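Local coordinates for protein anthranilate-CoA ligase (Stigmatella aurantiaca, PDB 4WV3) that belongs to the ANL superfamily of AMP-binding enzymes, with a large AMP-binding region followed by a smaller C-terminal domain, at residues V57-L68 / C106-F117. Sequence-based numbering, arbitrary orientation.
Sequences VRFGECVGLLTL and CRARVLIVHQEF
Gly-64 and Leu-66 join strand 62-66 to strand 110-114 through four backbone hydrogen bonds, and each residue uses both its N and its O. Gly-64 N donates to Val-110 O (3.0 Å), in the carbonyl plane. Ile-112 N returns a nearly straight bond to Gly-64 O (2.7 Å, 171° at the hydrogen). Leu-66 N then donates to Ile-112 O, and His-114 N to Leu-66 O. This alternation is the regular pattern of parallel strands.

At the start of the pair, a water bridges the two segments: it accepts from Cys-62 N (3.0 Å) and donates to Cys-106 O (2.7 Å). Arg-107 has positive phi and ends helix 96-105 in a Schellman motif. Glu-61 OE1 accepts from Arg-58 N (2.8 Å), met from above the carboxylate plane, within a type II turn. It also lies near Arg-109 NH1, beyond salt-bridge distance. Arg-109 NH2 donates to Leu-55 O, and has a long, weak ion pair with Glu-132.

At the far end, Leu-68 CD1 sits over the centre of one His-114 ring face, a CH-pi contact. With CG of His-114 anti to the backbone N (chi1 -168°), the ring presents this face to Leu-68. Its ND1 accepts from Glu-116 N (3.3 Å). Leu-68 CD2 meets the edge of the Phe-117 ring at CZ (3.6 Å).

Strands 62-66 and 110-114 are inner neighbours in a five-stranded parallel sheet, flanked by strands 86-89 and 133-137. Helix 71-83 packs on the Val-63, Leu-65 and Ile-112 face; helix 118-122 packs on the Leu-66, Leu-111 and Val-113 face.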
ATOM      1  N   VAL A  57     -25.065   5.839  14.353  1.00 18.51           N
ATOM      2  CA  VAL A  57     -24.184   6.236  13.259  1.00 18.42           C
ATOM      3  C   VAL A  57     -24.992   6.793  12.091  1.00 20.39           C
ATOM      4  O   VAL A  57     -25.998   6.209  11.688  1.00 20.98           O
ATOM      5  CB  VAL A  57     -23.312   5.060  12.777  1.00 18.56           C
ATOM      6  CG1 VAL A  57     -22.445   5.480  11.600  1.00 18.01           C
ATOM      7  CG2 VAL A  57     -22.450   4.539  13.916  1.00 16.06           C
ATOM      8  N   ARG A  58     -24.553   7.928  11.557  1.00 18.47           N
ATOM      9  CA  ARG A  58     -25.261   8.576  10.461  1.00 24.16           C
ATOM     10  C   ARG A  58     -24.389   8.756   9.224  1.00 29.65           C
ATOM     11  O   ARG A  58     -23.185   8.500   9.251  1.00 25.42           O
ATOM     12  CB  ARG A  58     -25.803   9.936  10.904  1.00 20.51           C
ATOM     13  CG  ARG A  58     -26.828   9.868  12.019  1.00 18.53           C
ATOM     14  CD  ARG A  58     -27.335  11.256  12.362  1.00 23.08           C
ATOM     15  NE  ARG A  58     -28.320  11.233  13.438  1.00 25.68           N
ATOM     16  CZ  ARG A  58     -28.904  12.317  13.934  1.00 20.31           C
ATOM     17  NH1 ARG A  58     -28.602  13.514  13.452  1.00 19.19           N
ATOM     18  NH2 ARG A  58     -29.791  12.205  14.914  1.00 21.04           N
ATOM     19  N   PHE A  59     -25.023   9.201   8.144  1.00 23.50           N
ATOM     20  CA  PHE A  59     -24.342   9.521   6.896  1.00 18.95           C
ATOM     21  C   PHE A  59     -23.272  10.581   7.135  1.00 28.21           C
ATOM     22  O   PHE A  59     -23.541  11.622   7.736  1.00 25.27           O
ATOM     23  CB  PHE A  59     -25.366  10.037   5.881  1.00 19.89           C
ATOM     24  CG  PHE A  59     -24.825  10.202   4.488  1.00 21.04           C
ATOM     25  CD1 PHE A  59     -25.070   9.242   3.521  1.00 24.48           C
ATOM     26  CD2 PHE A  59     -24.092  11.327   4.137  1.00 18.98           C
ATOM     27  CE1 PHE A  59     -24.583   9.391   2.237  1.00 23.37           C
ATOM     28  CE2 PHE A  59     -23.600  11.480   2.856  1.00 21.78           C
ATOM     29  CZ  PHE A  59     -23.848  10.512   1.903  1.00 22.51           C
ATOM     30  N   GLY A  60     -22.058  10.314   6.665  1.00 25.07           N
ATOM     31  CA  GLY A  60     -20.980  11.283   6.750  1.00 22.11           C
ATOM     32  C   GLY A  60     -20.159  11.200   8.022  1.00 18.36           C
ATOM     33  O   GLY A  60     -19.236  11.993   8.220  1.00 19.35           O
ATOM     34  N   GLU A  61     -20.488  10.248   8.886  1.00 16.84           N
ATOM     35  CA  GLU A  61     -19.748  10.061  10.130  1.00 19.20           C
ATOM     36  C   GLU A  61     -18.658   9.004   9.985  1.00 19.21           C
ATOM     37  O   GLU A  61     -18.825   8.019   9.264  1.00 21.18           O
ATOM     38  CB  GLU A  61     -20.691   9.692  11.276  1.00 22.02           C
ATOM     39  CG  GLU A  61     -21.595  10.826  11.724  1.00 23.40           C
ATOM     40  CD  GLU A  61     -22.506  10.424  12.865  1.00 27.06           C
ATOM     41  OE1 GLU A  61     -22.625   9.209  13.134  1.00 29.27           O
ATOM     42  OE2 GLU A  61     -23.101  11.321  13.497  1.00 21.85           O
ATOM     43  N   CYS A  62     -17.543   9.216  10.676  1.00 20.15           N
ATOM     44  CA  CYS A  62     -16.412   8.298  10.609  1.00 15.22           C
ATOM     45  C   CYS A  62     -16.560   7.141  11.587  1.00 16.96           C
ATOM     46  O   CYS A  62     -16.871   7.342  12.761  1.00 14.02           O
ATOM     47  CB  CYS A  62     -15.103   9.040  10.883  1.00 13.07           C
ATOM     48  SG  CYS A  62     -14.638  10.223   9.606  1.00 15.60           S
ATOM     49  N   VAL A  63     -16.337   5.927  11.093  1.00 18.06           N
ATOM     50  CA  VAL A  63     -16.350   4.742  11.939  1.00 16.02           C
ATOM     51  C   VAL A  63     -14.966   4.102  11.954  1.00 13.27           C
ATOM     52  O   VAL A  63     -14.386   3.834  10.902  1.00 14.48           O
ATOM     53  CB  VAL A  63     -17.384   3.707  11.459  1.00 14.96           C
ATOM     54  CG1 VAL A  63     -17.408   2.508  12.395  1.00 13.30           C
ATOM     55  CG2 VAL A  63     -18.762   4.342  11.366  1.00 16.00           C
ATOM     56  N   GLY A  64     -14.439   3.864  13.150  1.00 13.70           N
ATOM     57  CA  GLY A  64     -13.115   3.290  13.298  1.00 14.26           C
ATOM     58  C   GLY A  64     -13.080   1.798  13.033  1.00 16.29           C
ATOM     59  O   GLY A  64     -13.880   1.039  13.580  1.00 15.58           O
ATOM     60  N   LEU A  65     -12.147   1.377  12.186  1.00 18.07           N
ATOM     61  CA  LEU A  65     -11.971  -0.037  11.877  1.00 15.34           C
ATOM     62  C   LEU A  65     -10.520  -0.453  12.098  1.00 16.54           C
ATOM     63  O   LEU A  65      -9.666  -0.249  11.234  1.00 20.72           O
ATOM     64  CB  LEU A  65     -12.397  -0.328  10.436  1.00 12.14           C
ATOM     65  CG  LEU A  65     -12.275  -1.775   9.952  1.00 15.50           C
ATOM     66  CD1 LEU A  65     -12.998  -2.720  10.897  1.00 18.83           C
ATOM     67  CD2 LEU A  65     -12.816  -1.912   8.536  1.00  9.66           C
ATOM     68  N   LEU A  66     -10.248  -1.031  13.264  1.00 15.03           N
ATOM     69  CA  LEU A  66      -8.894  -1.440  13.619  1.00 18.40           C
ATOM     70  C   LEU A  66      -8.833  -2.927  13.963  1.00 19.91           C
ATOM     71  O   LEU A  66      -8.935  -3.311  15.128  1.00 17.94           O
ATOM     72  CB  LEU A  66      -8.376  -0.605  14.792  1.00 15.62           C
ATOM     73  CG  LEU A  66      -6.941  -0.865  15.257  1.00 18.75           C
ATOM     74  CD1 LEU A  66      -5.955  -0.605  14.132  1.00 17.92           C
ATOM     75  CD2 LEU A  66      -6.612  -0.017  16.473  1.00 14.95           C
ATOM     76  N   THR A  67      -8.669  -3.760  12.942  1.00 19.08           N
ATOM     77  CA  THR A  67      -8.572  -5.201  13.152  1.00 20.53           C
ATOM     78  C   THR A  67      -7.738  -5.877  12.069  1.00 17.41           C
ATOM     79  O   THR A  67      -7.374  -5.255  11.071  1.00 18.21           O
ATOM     80  CB  THR A  67      -9.965  -5.862  13.233  1.00 14.25           C
ATOM     81  OG1 THR A  67      -9.815  -7.274  13.423  1.00 27.92           O
ATOM     82  CG2 THR A  67     -10.758  -5.605  11.963  1.00 12.56           C
ATOM     83  N   LEU A  68      -7.437  -7.154  12.281  1.00 22.40           N
ATOM     84  CA  LEU A  68      -6.613  -7.925  11.357  1.00 20.71           C
ATOM     85  C   LEU A  68      -7.324  -8.155  10.028  1.00 18.56           C
ATOM     86  O   LEU A  68      -8.548  -8.052   9.946  1.00 17.21           O
ATOM     87  CB  LEU A  68      -6.255  -9.274  11.982  1.00 26.14           C
ATOM     88  CG  LEU A  68      -5.677  -9.243  13.399  1.00 26.85           C
ATOM     89  CD1 LEU A  68      -5.550 -10.652  13.957  1.00 24.27           C
ATOM     90  CD2 LEU A  68      -4.332  -8.536  13.411  1.00 32.84           C
ATOM     91  N   CYS A 106     -10.869  12.238  13.510  1.00 17.56           N
ATOM     92  CA  CYS A 106     -12.024  11.880  12.691  1.00 18.77           C
ATOM     93  C   CYS A 106     -13.320  11.848  13.501  1.00 22.27           C
ATOM     94  O   CYS A 106     -14.384  11.532  12.966  1.00 26.54           O
ATOM     95  CB  CYS A 106     -11.798  10.543  11.977  1.00 20.07           C
ATOM     96  SG  CYS A 106     -11.709   9.096  13.057  1.00 24.63           S
ATOM     97  N   ARG A 107     -13.218  12.185  14.786  1.00 17.10           N
ATOM     98  CA  ARG A 107     -14.368  12.244  15.690  1.00 21.16           C
ATOM     99  C   ARG A 107     -15.185  10.954  15.705  1.00 19.27           C
ATOM    100  O   ARG A 107     -16.415  10.992  15.734  1.00 24.69           O
ATOM    101  CB  ARG A 107     -15.280  13.426  15.340  1.00 18.61           C
ATOM    102  CG  ARG A 107     -14.578  14.770  15.281  1.00 20.80           C
ATOM    103  CD  ARG A 107     -15.577  15.911  15.127  1.00 20.63           C
ATOM    104  NE  ARG A 107     -16.082  16.382  16.415  1.00 32.96           N
ATOM    105  CZ  ARG A 107     -17.207  15.959  16.982  1.00 28.07           C
ATOM    106  NH1 ARG A 107     -17.958  15.049  16.378  1.00 30.12           N
ATOM    107  NH2 ARG A 107     -17.581  16.450  18.156  1.00 30.01           N
ATOM    108  N   ALA A 108     -14.497   9.818  15.685  1.00 18.18           N
ATOM    109  CA  ALA A 108     -15.158   8.517  15.636  1.00 14.37           C
ATOM    110  C   ALA A 108     -16.019   8.258  16.869  1.00 15.10           C
ATOM    111  O   ALA A 108     -15.519   8.226  17.993  1.00 16.14           O
ATOM    112  CB  ALA A 108     -14.129   7.410  15.465  1.00 14.39           C
ATOM    113  N   ARG A 109     -17.318   8.076  16.649  1.00 13.55           N
ATOM    114  CA  ARG A 109     -18.238   7.748  17.732  1.00 18.95           C
ATOM    115  C   ARG A 109     -18.196   6.257  18.046  1.00 22.17           C
ATOM    116  O   ARG A 109     -18.388   5.847  19.191  1.00 20.93           O
ATOM    117  CB  ARG A 109     -19.667   8.153  17.370  1.00 17.24           C
ATOM    118  CG  ARG A 109     -19.931   9.649  17.388  1.00 17.02           C
ATOM    119  CD  ARG A 109     -21.407   9.952  17.143  1.00 23.71           C
ATOM    120  NE  ARG A 109     -22.273   9.367  18.165  1.00 35.06           N
ATOM    121  CZ  ARG A 109     -22.971   8.246  18.008  1.00 27.69           C
ATOM    122  NH1 ARG A 109     -22.915   7.578  16.863  1.00 19.11           N
ATOM    123  NH2 ARG A 109     -23.728   7.791  18.998  1.00 23.30           N
ATOM    124  N   VAL A 110     -17.949   5.451  17.018  1.00 18.40           N
ATOM    125  CA  VAL A 110     -17.916   4.002  17.169  1.00 13.91           C
ATOM    126  C   VAL A 110     -16.596   3.433  16.658  1.00 16.28           C
ATOM    127  O   VAL A 110     -16.110   3.825  15.597  1.00 18.85           O
ATOM    128  CB  VAL A 110     -19.090   3.335  16.418  1.00 10.58           C
ATOM    129  CG1 VAL A 110     -19.040   1.825  16.575  1.00 17.75           C
ATOM    130  CG2 VAL A 110     -20.419   3.879  16.918  1.00 12.02           C
ATOM    131  N   LEU A 111     -16.012   2.516  17.424  1.00 16.93           N
ATOM    132  CA  LEU A 111     -14.785   1.843  17.013  1.00 18.20           C
ATOM    133  C   LEU A 111     -14.972   0.332  16.952  1.00 18.08           C
ATOM    134  O   LEU A 111     -15.436  -0.286  17.909  1.00 18.17           O
ATOM    135  CB  LEU A 111     -13.635   2.174  17.965  1.00 14.46           C
ATOM    136  CG  LEU A 111     -12.349   1.376  17.721  1.00 16.09           C
ATOM    137  CD1 LEU A 111     -11.714   1.763  16.393  1.00 15.25           C
ATOM    138  CD2 LEU A 111     -11.360   1.546  18.866  1.00 15.53           C
ATOM    139  N   ILE A 112     -14.611  -0.256  15.816  1.00 21.78           N
ATOM    140  CA  ILE A 112     -14.598  -1.707  15.675  1.00 17.20           C
ATOM    141  C   ILE A 112     -13.156  -2.193  15.759  1.00 18.72           C
ATOM    142  O   ILE A 112     -12.359  -1.959  14.852  1.00 21.57           O
ATOM    143  CB  ILE A 112     -15.224  -2.152  14.346  1.00 13.59           C
ATOM    144  CG1 ILE A 112     -16.650  -1.611  14.224  1.00 16.29           C
ATOM    145  CG2 ILE A 112     -15.215  -3.667  14.237  1.00 15.74           C
ATOM    146  CD1 ILE A 112     -17.324  -1.951  12.916  1.00 19.02           C
ATOM    147  N   VAL A 113     -12.823  -2.862  16.858  1.00 18.25           N
ATOM    148  CA  VAL A 113     -11.440  -3.233  17.129  1.00 21.86           C
ATOM    149  C   VAL A 113     -11.308  -4.715  17.484  1.00 23.96           C
ATOM    150  O   VAL A 113     -12.221  -5.310  18.056  1.00 20.02           O
ATOM    151  CB  VAL A 113     -10.848  -2.351  18.262  1.00 16.19           C
ATOM    152  CG1 VAL A 113     -11.553  -2.626  19.583  1.00 16.57           C
ATOM    153  CG2 VAL A 113      -9.345  -2.555  18.392  1.00 20.30           C
ATOM    154  N   HIS A 114     -10.178  -5.314  17.119  1.00 22.85           N
ATOM    155  CA  HIS A 114      -9.880  -6.680  17.527  1.00 25.69           C
ATOM    156  C   HIS A 114      -9.423  -6.681  18.982  1.00 27.50           C
ATOM    157  O   HIS A 114      -8.945  -5.666  19.487  1.00 28.95           O
ATOM    158  CB  HIS A 114      -8.808  -7.297  16.627  1.00 28.09           C
ATOM    159  CG  HIS A 114      -8.660  -8.777  16.795  1.00 29.49           C
ATOM    160  ND1 HIS A 114      -7.738  -9.341  17.649  1.00 28.89           N
ATOM    161  CD2 HIS A 114      -9.324  -9.808  16.223  1.00 20.29           C
ATOM    162  CE1 HIS A 114      -7.837 -10.658  17.593  1.00 31.58           C
ATOM    163  NE2 HIS A 114      -8.792 -10.967  16.735  1.00 33.66           N
ATOM    164  N   GLN A 115      -9.567  -7.820  19.651  1.00 31.34           N
ATOM    165  CA  GLN A 115      -9.281  -7.909  21.081  1.00 28.53           C
ATOM    166  C   GLN A 115      -7.806  -7.694  21.433  1.00 27.49           C
ATOM    167  O   GLN A 115      -7.487  -7.279  22.546  1.00 33.15           O
ATOM    168  CB  GLN A 115      -9.770  -9.246  21.647  1.00 24.47           C
ATOM    169  CG  GLN A 115      -9.034 -10.463  21.109  1.00 40.89           C
ATOM    170  CD  GLN A 115      -9.558 -11.764  21.688  1.00 47.85           C
ATOM    171  OE1 GLN A 115     -10.667 -11.817  22.220  1.00 50.36           O
ATOM    172  NE2 GLN A 115      -8.758 -12.820  21.591  1.00 45.00           N
ATOM    173  N   GLU A 116      -6.910  -7.970  20.490  1.00 25.29           N
ATOM    174  CA  GLU A 116      -5.478  -7.878  20.771  1.00 32.19           C
ATOM    175  C   GLU A 116      -4.968  -6.441  20.691  1.00 32.65           C
ATOM    176  O   GLU A 116      -3.824  -6.155  21.049  1.00 30.73           O
ATOM    177  CB  GLU A 116      -4.674  -8.786  19.837  1.00 28.95           C
ATOM    178  CG  GLU A 116      -4.445  -8.221  18.450  1.00 31.08           C
ATOM    179  CD  GLU A 116      -3.396  -9.000  17.677  1.00 45.77           C
ATOM    180  OE1 GLU A 116      -3.705 -10.112  17.191  1.00 38.88           O
ATOM    181  OE2 GLU A 116      -2.257  -8.501  17.563  1.00 40.47           O
ATOM    182  N   PHE A 117      -5.830  -5.545  20.222  1.00 32.11           N
ATOM    183  CA  PHE A 117      -5.515  -4.124  20.143  1.00 31.58           C
ATOM    184  C   PHE A 117      -6.337  -3.359  21.176  1.00 32.77           C
ATOM    185  O   PHE A 117      -6.143  -2.159  21.380  1.00 33.74           O
ATOM    186  CB  PHE A 117      -5.822  -3.590  18.742  1.00 27.17           C
ATOM    187  CG  PHE A 117      -5.145  -4.351  17.640  1.00 23.14           C
ATOM    188  CD1 PHE A 117      -3.782  -4.593  17.680  1.00 26.01           C
ATOM    189  CD2 PHE A 117      -5.875  -4.832  16.565  1.00 23.45           C
ATOM    190  CE1 PHE A 117      -3.159  -5.294  16.665  1.00 20.87           C
ATOM    191  CE2 PHE A 117      -5.260  -5.535  15.549  1.00 27.71           C
ATOM    192  CZ  PHE A 117      -3.899  -5.767  15.600  1.00 26.19           C
TER
HETATM  193  O   HOH W   1     -16.986  11.698  12.329  1.00 24.97           O